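Local coordinates for uroporphyrinogen-III C-methyltransferase (PDB 1S4D), which catalyses the two successive S-adenosyl-L-methionine-dependent methylations, at C-2 and C-7, that convert uroporphyrinogen III into precorrin-2 on the way to cobalamin and siroheme, at residues T153-H158 and I180-A185; Q171-G176 and A194-G199; P206-C211 and I242-E247. All coordinates share one frame; numbering follows the deposited sequence.

Interaction 1 of 3, residues T153-H158 and I180-A185; sequences TFLTGH and IVMYMA. With SAH (S-adenosyl-L-homocysteine), chain Q.
Phe154 and Tyr183, on the same face of two parallel strands, each turn CG beside the backbone N, anti to the carbonyl carbon (chi1 -76° and -73°). The rings meet obliquely, planes 39° apart, with Phe154 CD1 3.6 Å from Tyr183 CE1. Val181, the register partner of Phe154, packs over one face of its ring, Val181 CB 3.9 Å from Phe154 CD2. On the other face of the sheet, with Thr153, Ile180 and Met182, Leu155 divides its methyls: CD1 lies 3.5 Å from Ile180 CG2, and CD2 lies 3.7 Å from Met182 CB. The ladder is regular, from Val181 N to Thr153 O (2.8 Å) through the Val181–Leu155 and Leu155–Tyr183 links to Gly157 N on Tyr183 O (2.9 Å). Past the strand end, Met184 N donates a nearly straight hydrogen bond to O2' of S-adenosyl-L-homocysteine (3.0 Å). Tyr183 presents its ring edge to the ligand carboxylate oxygen OXT, while its hydroxyl is hydrogen-bonded to Thr130 OG1 and Gly132 N. The strands flank helix 170-176 in a beta-alpha-beta crossover; helix 131-137 packs on Phe154 and Val181, strand 179-183 pairs onward with 241-245, and strand 151-156 continues the sheet antiparallel into the second subunit.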
loop_
_atom_site.group_PDB
_atom_site.type_symbol
_atom_site.label_atom_id
_atom_site.label_comp_id
_atom_site.label_asym_id
_atom_site.label_seq_id
_atom_site.Cartn_x
_atom_site.Cartn_y
_atom_site.Cartn_z
ATOM N N THR B 153 -9.170 7.682 3.307
ATOM C CA THR B 153 -10.094 6.756 2.652
ATOM C C THR B 153 -9.701 6.426 1.216
ATOM O O THR B 153 -9.523 7.331 0.402
ATOM C CB THR B 153 -11.479 7.361 2.651
ATOM O OG1 THR B 153 -11.959 7.423 3.991
ATOM C CG2 THR B 153 -12.463 6.439 1.998
ATOM N N PHE B 154 -9.609 5.132 0.893
ATOM C CA PHE B 154 -9.364 4.710 -0.486
ATOM C C PHE B 154 -10.699 4.255 -1.058
ATOM O O PHE B 154 -11.483 3.658 -0.326
ATOM C CB PHE B 154 -8.377 3.554 -0.511
ATOM C CG PHE B 154 -6.949 3.945 -0.268
ATOM C CD1 PHE B 154 -5.928 3.193 -0.791
ATOM C CD2 PHE B 154 -6.615 5.044 0.504
ATOM C CE1 PHE B 154 -4.593 3.554 -0.543
ATOM C CE2 PHE B 154 -5.289 5.407 0.750
ATOM C CZ PHE B 154 -4.296 4.692 0.238
ATOM N N LEU B 155 -10.993 4.549 -2.330
ATOM C CA LEU B 155 -12.236 4.021 -2.935
ATOM C C LEU B 155 -12.158 3.627 -4.425
ATOM O O LEU B 155 -11.190 3.984 -5.094
ATOM C CB LEU B 155 -13.477 4.866 -2.577
ATOM C CG LEU B 155 -14.122 6.089 -3.273
ATOM C CD1 LEU B 155 -14.003 7.282 -2.348
ATOM C CD2 LEU B 155 -13.692 6.456 -4.712
ATOM N N THR B 156 -13.151 2.866 -4.912
ATOM C CA THR B 156 -13.384 2.714 -6.362
ATOM C C THR B 156 -14.501 3.600 -6.777
ATOM O O THR B 156 -15.562 3.577 -6.147
ATOM C CB THR B 156 -13.907 1.360 -6.770
ATOM O OG1 THR B 156 -13.936 0.483 -5.647
ATOM C CG2 THR B 156 -13.007 0.752 -7.753
ATOM N N GLY B 157 -14.286 4.307 -7.878
ATOM C CA GLY B 157 -15.333 5.071 -8.509
ATOM C C GLY B 157 -15.990 4.195 -9.544
ATOM O O GLY B 157 -16.889 4.633 -10.236
ATOM N N HIS B 158 -15.553 2.947 -9.629
ATOM C CA HIS B 158 -15.944 2.070 -10.720
ATOM C C HIS B 158 -17.433 2.040 -11.041
ATOM O O HIS B 158 -17.812 2.165 -12.202
ATOM C CB HIS B 158 -15.445 0.644 -10.511
ATOM C CG HIS B 158 -15.601 -0.207 -11.727
ATOM N ND1 HIS B 158 -15.160 0.196 -12.970
ATOM C CD2 HIS B 158 -16.193 -1.413 -11.909
ATOM C CE1 HIS B 158 -15.453 -0.735 -13.863
ATOM N NE2 HIS B 158 -16.078 -1.723 -13.244
ATOM N N ILE B 180 -9.128 11.912 0.476
ATOM C CA ILE B 180 -9.770 10.781 -0.211
ATOM C C ILE B 180 -8.893 10.405 -1.379
ATOM O O ILE B 180 -8.424 11.286 -2.114
ATOM C CB ILE B 180 -11.174 11.144 -0.792
ATOM C CG1 ILE B 180 -12.025 12.001 0.169
ATOM C CG2 ILE B 180 -11.905 9.896 -1.246
ATOM C CD1 ILE B 180 -12.525 11.296 1.309
ATOM N N VAL B 181 -8.687 9.105 -1.564
ATOM C CA VAL B 181 -7.851 8.613 -2.644
ATOM C C VAL B 181 -8.683 7.669 -3.501
ATOM O O VAL B 181 -9.206 6.656 -3.014
ATOM C CB VAL B 181 -6.594 7.883 -2.107
ATOM C CG1 VAL B 181 -5.844 7.141 -3.260
ATOM C CG2 VAL B 181 -5.686 8.847 -1.283
ATOM N N MET B 182 -8.810 7.990 -4.777
ATOM C CA MET B 182 -9.798 7.311 -5.584
ATOM C C MET B 182 -9.167 6.577 -6.753
ATOM O O MET B 182 -8.390 7.167 -7.510
ATOM C CB MET B 182 -10.852 8.310 -6.061
ATOM C CG MET B 182 -11.277 9.278 -4.985
ATOM S SD MET B 182 -12.854 9.996 -5.373
ATOM C CE MET B 182 -12.385 11.293 -6.555
ATOM N N TYR B 183 -9.516 5.289 -6.849
ATOM C CA TYR B 183 -9.122 4.355 -7.895
ATOM C C TYR B 183 -10.264 4.282 -8.904
ATOM O O TYR B 183 -11.422 4.439 -8.528
ATOM C CB TYR B 183 -8.931 2.957 -7.291
ATOM C CG TYR B 183 -7.682 2.787 -6.440
ATOM C CD1 TYR B 183 -7.624 3.251 -5.102
ATOM C CD2 TYR B 183 -6.570 2.132 -6.953
ATOM C CE1 TYR B 183 -6.472 3.094 -4.323
ATOM C CE2 TYR B 183 -5.438 1.966 -6.194
ATOM C CZ TYR B 183 -5.386 2.454 -4.892
ATOM O OH TYR B 183 -4.218 2.272 -4.194
ATOM N N MET B 184 -9.946 4.064 -10.185
ATOM C CA MET B 184 -10.964 3.902 -11.233
ATOM C C MET B 184 -12.103 4.912 -11.156
ATOM O O MET B 184 -13.268 4.536 -11.208
ATOM C CB MET B 184 -11.534 2.487 -11.230
ATOM C CG MET B 184 -10.455 1.411 -11.177
ATOM S SD MET B 184 -11.159 -0.209 -11.015
ATOM C CE MET B 184 -10.864 -0.509 -9.291
ATOM N N ALA B 185 -11.743 6.194 -11.086
ATOM C CA ALA B 185 -12.700 7.277 -10.869
ATOM C C ALA B 185 -12.722 8.264 -12.021
ATOM O O ALA B 185 -13.291 9.342 -11.900
ATOM C CB ALA B 185 -12.393 7.997 -9.561
HETATM N N SAH Q . -4.316 -3.356 -7.321
HETATM C CA SAH Q . -4.014 -2.102 -7.989
HETATM C CB SAH Q . -5.296 -1.462 -8.493
HETATM C CG SAH Q . -5.771 -2.002 -9.828
HETATM S SD SAH Q . -7.458 -1.543 -10.308
HETATM C C SAH Q . -3.203 -1.171 -7.080
HETATM O O SAH Q . -2.900 -1.484 -5.931
HETATM O OXT SAH Q . -2.791 -0.073 -7.444
HETATM C "C5'" SAH Q . -6.807 -0.346 -11.520
HETATM C "C4'" SAH Q . -6.718 1.123 -11.087
HETATM O "O4'" SAH Q . -5.550 1.378 -10.334
HETATM C "C3'" SAH Q . -6.612 2.153 -12.208
HETATM O "O3'" SAH Q . -7.804 2.422 -12.896
HETATM C "C2'" SAH Q . -6.036 3.371 -11.507
HETATM O "O2'" SAH Q . -6.981 4.106 -10.756
HETATM C "C1'" SAH Q . -5.083 2.700 -10.532
HETATM N N9 SAH Q . -3.683 2.646 -11.010
HETATM C C8 SAH Q . -2.990 1.499 -11.223
HETATM N N7 SAH Q . -1.758 1.805 -11.633
HETATM C C5 SAH Q . -1.631 3.134 -11.700
HETATM C C6 SAH Q . -0.563 3.959 -12.058
HETATM N N6 SAH Q . 0.601 3.448 -12.413
HETATM N N1 SAH Q . -0.730 5.330 -12.030
HETATM C C2 SAH Q . -1.941 5.857 -11.634
HETATM N N3 SAH Q . -2.996 5.034 -11.278
HETATM C C4 SAH Q . -2.846 3.688 -11.305
#

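Interaction 2 of 3, residues Q171-G176 and A194-G199; sequences QGIASG and ANLIAG
Ile173 and Leu196 supply the apolar part of this helix-helix contact. Ile173 CG2 and Leu196 CD1 stand 3.8 Å apart, methyl against methyl, with the two side chains running at a slant to each other. Each packs further: Ile173 on Thr153 and Leu155 of the sheet and on Gly176 of the second subunit, Leu196 on Trp170 and Leu225.

The second kind of contact is side chain against backbone. Ala174 directs its CB at the end of helix 189-198, where it meets Gly199 O at 3.4 Å and Leu196 O at 4.2 Å. Gly199 has no side chain to hold the backbones apart, and its CA comes within 4.4 Å of Gln171 CA. A side chain on Gly199 would point toward helix 170-176 and would probably be crowded by Ala174 CB, consistent with a glycine at this close approach. The Gln171 side chain also comes near Gly199, though the orientation of its amide is uncertain.

The clear polar bonds of the two segments are local, each within its own segment. Gln171 O accepts both Ser175 N and Ser175 OG, the hydroxyl at 3.0 Å and tilted 34° from the carbonyl plane. Gly199 N bonds to Asn195 O at 2.9 Å, continuing the helical hydrogen bonding of 189-198 into Gly199. Beyond the two segments, Arg201 donates from NH1 to Ala174 O, and its side chain touches Leu196.

With only 198 Å² buried, the chemistry implies a small packing joint between two helices on the same side of the sheet, resting on shape at Ala174 and Gly199 and on one methyl pair rather than on charge.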
loop_
_atom_site.group_PDB
_atom_site.type_symbol
_atom_site.label_atom_id
_atom_site.label_comp_id
_atom_site.label_asym_id
_atom_site.label_seq_id
_atom_site.Cartn_x
_atom_site.Cartn_y
_atom_site.Cartn_z
ATOM N N GLN B 171 -21.738 10.777 1.562
ATOM C CA GLN B 171 -21.695 11.778 2.624
ATOM C C GLN B 171 -20.779 11.341 3.788
ATOM O O GLN B 171 -19.955 12.123 4.282
ATOM C CB GLN B 171 -23.107 12.068 3.090
ATOM C CG GLN B 171 -23.213 12.563 4.502
ATOM C CD GLN B 171 -23.460 14.039 4.558
ATOM O OE1 GLN B 171 -22.640 14.837 4.070
ATOM N NE2 GLN B 171 -24.597 14.430 5.157
ATOM N N GLY B 172 -20.928 10.081 4.209
ATOM C CA GLY B 172 -19.994 9.469 5.141
ATOM C C GLY B 172 -18.555 9.561 4.653
ATOM O O GLY B 172 -17.636 9.894 5.412
ATOM N N ILE B 173 -18.366 9.278 3.373
ATOM C CA ILE B 173 -17.055 9.345 2.764
ATOM C C ILE B 173 -16.518 10.760 2.784
ATOM O O ILE B 173 -15.335 10.955 3.074
ATOM C CB ILE B 173 -17.072 8.694 1.346
ATOM C CG1 ILE B 173 -16.481 7.286 1.458
ATOM C CG2 ILE B 173 -16.247 9.489 0.351
ATOM C CD1 ILE B 173 -17.239 6.278 0.808
ATOM N N ALA B 174 -17.394 11.743 2.530
ATOM C CA ALA B 174 -17.038 13.163 2.645
ATOM C C ALA B 174 -16.584 13.615 4.056
ATOM O O ALA B 174 -15.581 14.349 4.153
ATOM C CB ALA B 174 -18.165 14.034 2.161
ATOM N N SER B 175 -17.292 13.192 5.123
ATOM C CA SER B 175 -16.923 13.550 6.506
ATOM C C SER B 175 -15.843 12.692 7.144
ATOM O O SER B 175 -15.169 13.135 8.066
ATOM C CB SER B 175 -18.124 13.490 7.449
ATOM O OG SER B 175 -19.336 13.618 6.762
ATOM N N GLY B 176 -15.724 11.448 6.692
ATOM C CA GLY B 176 -14.816 10.488 7.292
ATOM C C GLY B 176 -13.342 10.863 7.328
ATOM O O GLY B 176 -12.727 10.727 8.375
ATOM N N ALA B 194 -19.422 15.529 -7.899
ATOM C CA ALA B 194 -20.646 16.171 -7.422
ATOM C C ALA B 194 -21.162 15.503 -6.105
ATOM O O ALA B 194 -21.726 16.195 -5.234
ATOM C CB ALA B 194 -21.704 16.188 -8.510
ATOM N N ASN B 195 -20.947 14.183 -5.953
ATOM C CA ASN B 195 -21.345 13.496 -4.725
ATOM C C ASN B 195 -20.633 14.135 -3.545
ATOM O O ASN B 195 -21.257 14.547 -2.568
ATOM C CB ASN B 195 -21.023 12.010 -4.765
ATOM C CG ASN B 195 -21.993 11.190 -5.643
ATOM O OD1 ASN B 195 -21.650 10.077 -6.062
ATOM N ND2 ASN B 195 -23.174 11.711 -5.915
ATOM N N LEU B 196 -19.325 14.268 -3.671
ATOM C CA LEU B 196 -18.509 14.836 -2.627
ATOM C C LEU B 196 -18.942 16.257 -2.286
ATOM O O LEU B 196 -19.011 16.609 -1.107
ATOM C CB LEU B 196 -17.056 14.828 -3.086
ATOM C CG LEU B 196 -16.014 13.805 -2.631
ATOM C CD1 LEU B 196 -16.597 12.583 -1.865
ATOM C CD2 LEU B 196 -15.098 13.399 -3.802
ATOM N N ILE B 197 -19.220 17.080 -3.298
ATOM C CA ILE B 197 -19.665 18.456 -3.037
ATOM C C ILE B 197 -21.048 18.486 -2.330
ATOM O O ILE B 197 -21.289 19.322 -1.460
ATOM C CB ILE B 197 -19.668 19.338 -4.360
ATOM C CG1 ILE B 197 -18.234 19.524 -4.904
ATOM C CG2 ILE B 197 -20.393 20.711 -4.145
ATOM C CD1 ILE B 197 -18.138 20.064 -6.339
ATOM N N ALA B 198 -21.956 17.587 -2.717
ATOM C CA ALA B 198 -23.265 17.481 -2.066
ATOM C C ALA B 198 -23.053 17.041 -0.611
ATOM O O ALA B 198 -23.849 17.363 0.281
ATOM C CB ALA B 198 -24.166 16.498 -2.812
ATOM N N GLY B 199 -21.935 16.341 -0.391
ATOM C CA GLY B 199 -21.554 15.857 0.913
ATOM C C GLY B 199 -20.839 16.849 1.800
ATOM O O GLY B 199 -20.416 16.487 2.886
#

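Interaction 3 of 3, residues P206-C211 and I242-E247; sequences PVAFVC and IVVVGE. With SAH (S-adenosyl-L-homocysteine), chain Q.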
loop_
_atom_site.group_PDB
_atom_site.type_symbol
_atom_site.label_atom_id
_atom_site.label_comp_id
_atom_site.label_asym_id
_atom_site.label_seq_id
_atom_site.Cartn_x
_atom_site.Cartn_y
_atom_site.Cartn_z
ATOM N N PRO B 206 -8.655 21.440 -3.069
ATOM C CA PRO B 206 -7.652 20.975 -4.035
ATOM C C PRO B 206 -7.779 19.490 -4.318
ATOM O O PRO B 206 -8.125 18.699 -3.447
ATOM C CB PRO B 206 -6.314 21.252 -3.331
ATOM C CG PRO B 206 -6.620 22.211 -2.222
ATOM C CD PRO B 206 -8.027 21.966 -1.838
ATOM N N VAL B 207 -7.474 19.146 -5.562
ATOM C CA VAL B 207 -7.599 17.807 -6.122
ATOM C C VAL B 207 -6.385 17.634 -7.061
ATOM O O VAL B 207 -5.969 18.582 -7.732
ATOM C CB VAL B 207 -8.938 17.709 -6.919
ATOM C CG1 VAL B 207 -8.959 16.555 -7.894
ATOM C CG2 VAL B 207 -10.122 17.641 -5.985
ATOM N N ALA B 208 -5.800 16.443 -7.092
ATOM C CA ALA B 208 -4.770 16.140 -8.090
ATOM C C ALA B 208 -5.126 14.843 -8.792
ATOM O O ALA B 208 -5.719 13.952 -8.186
ATOM C CB ALA B 208 -3.392 16.044 -7.460
ATOM N N PHE B 209 -4.790 14.765 -10.079
ATOM C CA PHE B 209 -4.922 13.550 -10.869
ATOM C C PHE B 209 -3.501 13.142 -11.132
ATOM O O PHE B 209 -2.677 13.981 -11.539
ATOM C CB PHE B 209 -5.608 13.841 -12.219
ATOM C CG PHE B 209 -7.091 14.054 -12.124
ATOM C CD1 PHE B 209 -7.969 13.056 -12.518
ATOM C CD2 PHE B 209 -7.609 15.264 -11.640
ATOM C CE1 PHE B 209 -9.343 13.236 -12.414
ATOM C CE2 PHE B 209 -8.985 15.467 -11.530
ATOM C CZ PHE B 209 -9.861 14.451 -11.918
ATOM N N VAL B 210 -3.192 11.872 -10.897
ATOM C CA VAL B 210 -1.871 11.355 -11.219
ATOM C C VAL B 210 -2.032 10.176 -12.175
ATOM O O VAL B 210 -2.512 9.100 -11.790
ATOM C CB VAL B 210 -1.056 10.975 -9.940
ATOM C CG1 VAL B 210 0.387 10.652 -10.294
ATOM C CG2 VAL B 210 -1.095 12.100 -8.883
ATOM N N CYS B 211 -1.641 10.394 -13.424
ATOM C CA CYS B 211 -1.757 9.376 -14.460
ATOM C C CYS B 211 -0.453 8.669 -14.678
ATOM O O CYS B 211 0.605 9.312 -14.808
ATOM C CB CYS B 211 -2.219 9.988 -15.783
ATOM S SG CYS B 211 -3.821 10.818 -15.626
ATOM N N ILE B 242 -4.749 8.040 -10.410
ATOM C CA ILE B 242 -5.277 8.069 -9.067
ATOM C C ILE B 242 -5.748 9.506 -8.842
ATOM O O ILE B 242 -5.021 10.450 -9.163
ATOM C CB ILE B 242 -4.178 7.659 -8.058
ATOM C CG1 ILE B 242 -3.957 6.146 -8.086
ATOM C CG2 ILE B 242 -4.483 8.211 -6.644
ATOM C CD1 ILE B 242 -4.977 5.356 -7.287
ATOM N N VAL B 243 -6.959 9.674 -8.318
ATOM C CA VAL B 243 -7.460 10.992 -7.968
ATOM C C VAL B 243 -7.468 11.191 -6.456
ATOM O O VAL B 243 -8.157 10.450 -5.723
ATOM C CB VAL B 243 -8.877 11.204 -8.441
ATOM C CG1 VAL B 243 -9.234 12.683 -8.313
ATOM C CG2 VAL B 243 -9.057 10.700 -9.875
ATOM N N VAL B 244 -6.702 12.182 -5.997
ATOM C CA VAL B 244 -6.543 12.474 -4.570
ATOM C C VAL B 244 -7.190 13.802 -4.245
ATOM O O VAL B 244 -6.966 14.798 -4.934
ATOM C CB VAL B 244 -5.023 12.479 -4.131
ATOM C CG1 VAL B 244 -4.204 13.477 -4.960
ATOM C CG2 VAL B 244 -4.853 12.747 -2.631
ATOM N N VAL B 245 -7.975 13.810 -3.184
ATOM C CA VAL B 245 -8.695 14.991 -2.751
ATOM C C VAL B 245 -8.146 15.422 -1.386
ATOM O O VAL B 245 -7.927 14.573 -0.475
ATOM C CB VAL B 245 -10.202 14.679 -2.664
ATOM C CG1 VAL B 245 -10.991 15.895 -2.233
ATOM C CG2 VAL B 245 -10.721 14.155 -4.021
ATOM N N GLY B 246 -7.880 16.724 -1.247
ATOM C CA GLY B 246 -7.506 17.293 0.036
ATOM C C GLY B 246 -6.161 17.970 0.165
ATOM O O GLY B 246 -5.353 18.029 -0.762
ATOM N N GLU B 247 -5.895 18.476 1.356
ATOM C CA GLU B 247 -4.840 19.472 1.531
ATOM C C GLU B 247 -3.456 18.943 1.222
ATOM O O GLU B 247 -2.577 19.722 0.846
ATOM C CB GLU B 247 -4.912 20.117 2.928
ATOM C CG GLU B 247 -6.148 20.993 3.142
ATOM C CD GLU B 247 -6.246 22.156 2.160
ATOM O OE1 GLU B 247 -7.364 22.391 1.650
ATOM O OE2 GLU B 247 -5.218 22.849 1.911
HETATM N N SAH Q . -4.316 -3.356 -7.321
HETATM C CA SAH Q . -4.014 -2.102 -7.989
HETATM C CB SAH Q . -5.296 -1.462 -8.493
HETATM C CG SAH Q . -5.771 -2.002 -9.828
HETATM S SD SAH Q . -7.458 -1.543 -10.308
HETATM C C SAH Q . -3.203 -1.171 -7.080
HETATM O O SAH Q . -2.900 -1.484 -5.931
HETATM O OXT SAH Q . -2.791 -0.073 -7.444
HETATM C "C5'" SAH Q . -6.807 -0.346 -11.520
HETATM C "C4'" SAH Q . -6.718 1.123 -11.087
HETATM O "O4'" SAH Q . -5.550 1.378 -10.334
HETATM C "C3'" SAH Q . -6.612 2.153 -12.208
HETATM O "O3'" SAH Q . -7.804 2.422 -12.896
HETATM C "C2'" SAH Q . -6.036 3.371 -11.507
HETATM O "O2'" SAH Q . -6.981 4.106 -10.756
HETATM C "C1'" SAH Q . -5.083 2.700 -10.532
HETATM N N9 SAH Q . -3.683 2.646 -11.010
HETATM C C8 SAH Q . -2.990 1.499 -11.223
HETATM N N7 SAH Q . -1.758 1.805 -11.633
HETATM C C5 SAH Q . -1.631 3.134 -11.700
HETATM C C6 SAH Q . -0.563 3.959 -12.058
HETATM N N6 SAH Q . 0.601 3.448 -12.413
HETATM N N1 SAH Q . -0.730 5.330 -12.030
HETATM C C2 SAH Q . -1.941 5.857 -11.634
HETATM N N3 SAH Q . -2.996 5.034 -11.278
HETATM C C4 SAH Q . -2.846 3.688 -11.305
#
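Phe209 and Val243 form the close-packed middle of this strand pair. Val243 CG1 sits over the centre of the Phe209 ring, 4.0 Å above its plane, while Val243 CG2 approaches ring atom CE1 to 3.6 Å. Phe209 places CG beside its backbone N (chi1 -76°), and the ring lies alongside Val243, pointing the same way; Ala228 and Val232 of helix 225-235 pack against it too. An alanine in place of Phe209 would probably leave both Val243 methyls without their aromatic partner and open a gap beneath helix 225-235. Val207 extends this face, its CG2 lying 4.0 Å from Val245 CG2. The reverse face is built of Ala208, Val210, Ile242 and Val244, with Ala208 CB 3.7 Å from Val244 CG1, and packs on helix 131-137. Both strands are interior to the mixed sheet of the C-terminal domain, antiparallel to each other: Ala208 with Val244 and Val210 with Ile242 are hydrogen-bonded pairs, Val207 with Val245 and Phe209 with Val243 non-hydrogen-bonded ones. At the ligand end, Val210 O approaches C2 of the S-adenosyl-L-homocysteine adenine to 3.3 Å, and Ile242 CG1 lies 3.5 Å from its N3. The far end is looser. There Gly246 N still bonds to Pro206 O (3.0 Å), but beyond it the partly exposed Glu247 merely brings OE1 to 3.6 Å from Pro206 CD, and its OE2 is engaged in a salt bridge with Arg250.

Overall arrangement
Interactions 1 and 3 are neighbouring parts of one mixed sheet: strand 179-183 of the first pairs with strand 241-245 of the second, with Met182 N 2.7 Å from Val243 O, and Tyr183 packs on Ile242. Both carry continuous backbone ladders, parallel in one and antiparallel in the other, and both end at S-adenosyl-L-homocysteine. All three are largely buried, but interaction 2, sparse helix packing away from the ligand, is nearer the periphery, its centre about 23 Å from the centre of the chain, against about 10 Å and 15 Å for the centres of interactions 1 and 3. Its Ile173 O nevertheless meets Ile180 CD1 of interaction 1, and these two contacts also reach the second subunit, which does not touch interaction 3.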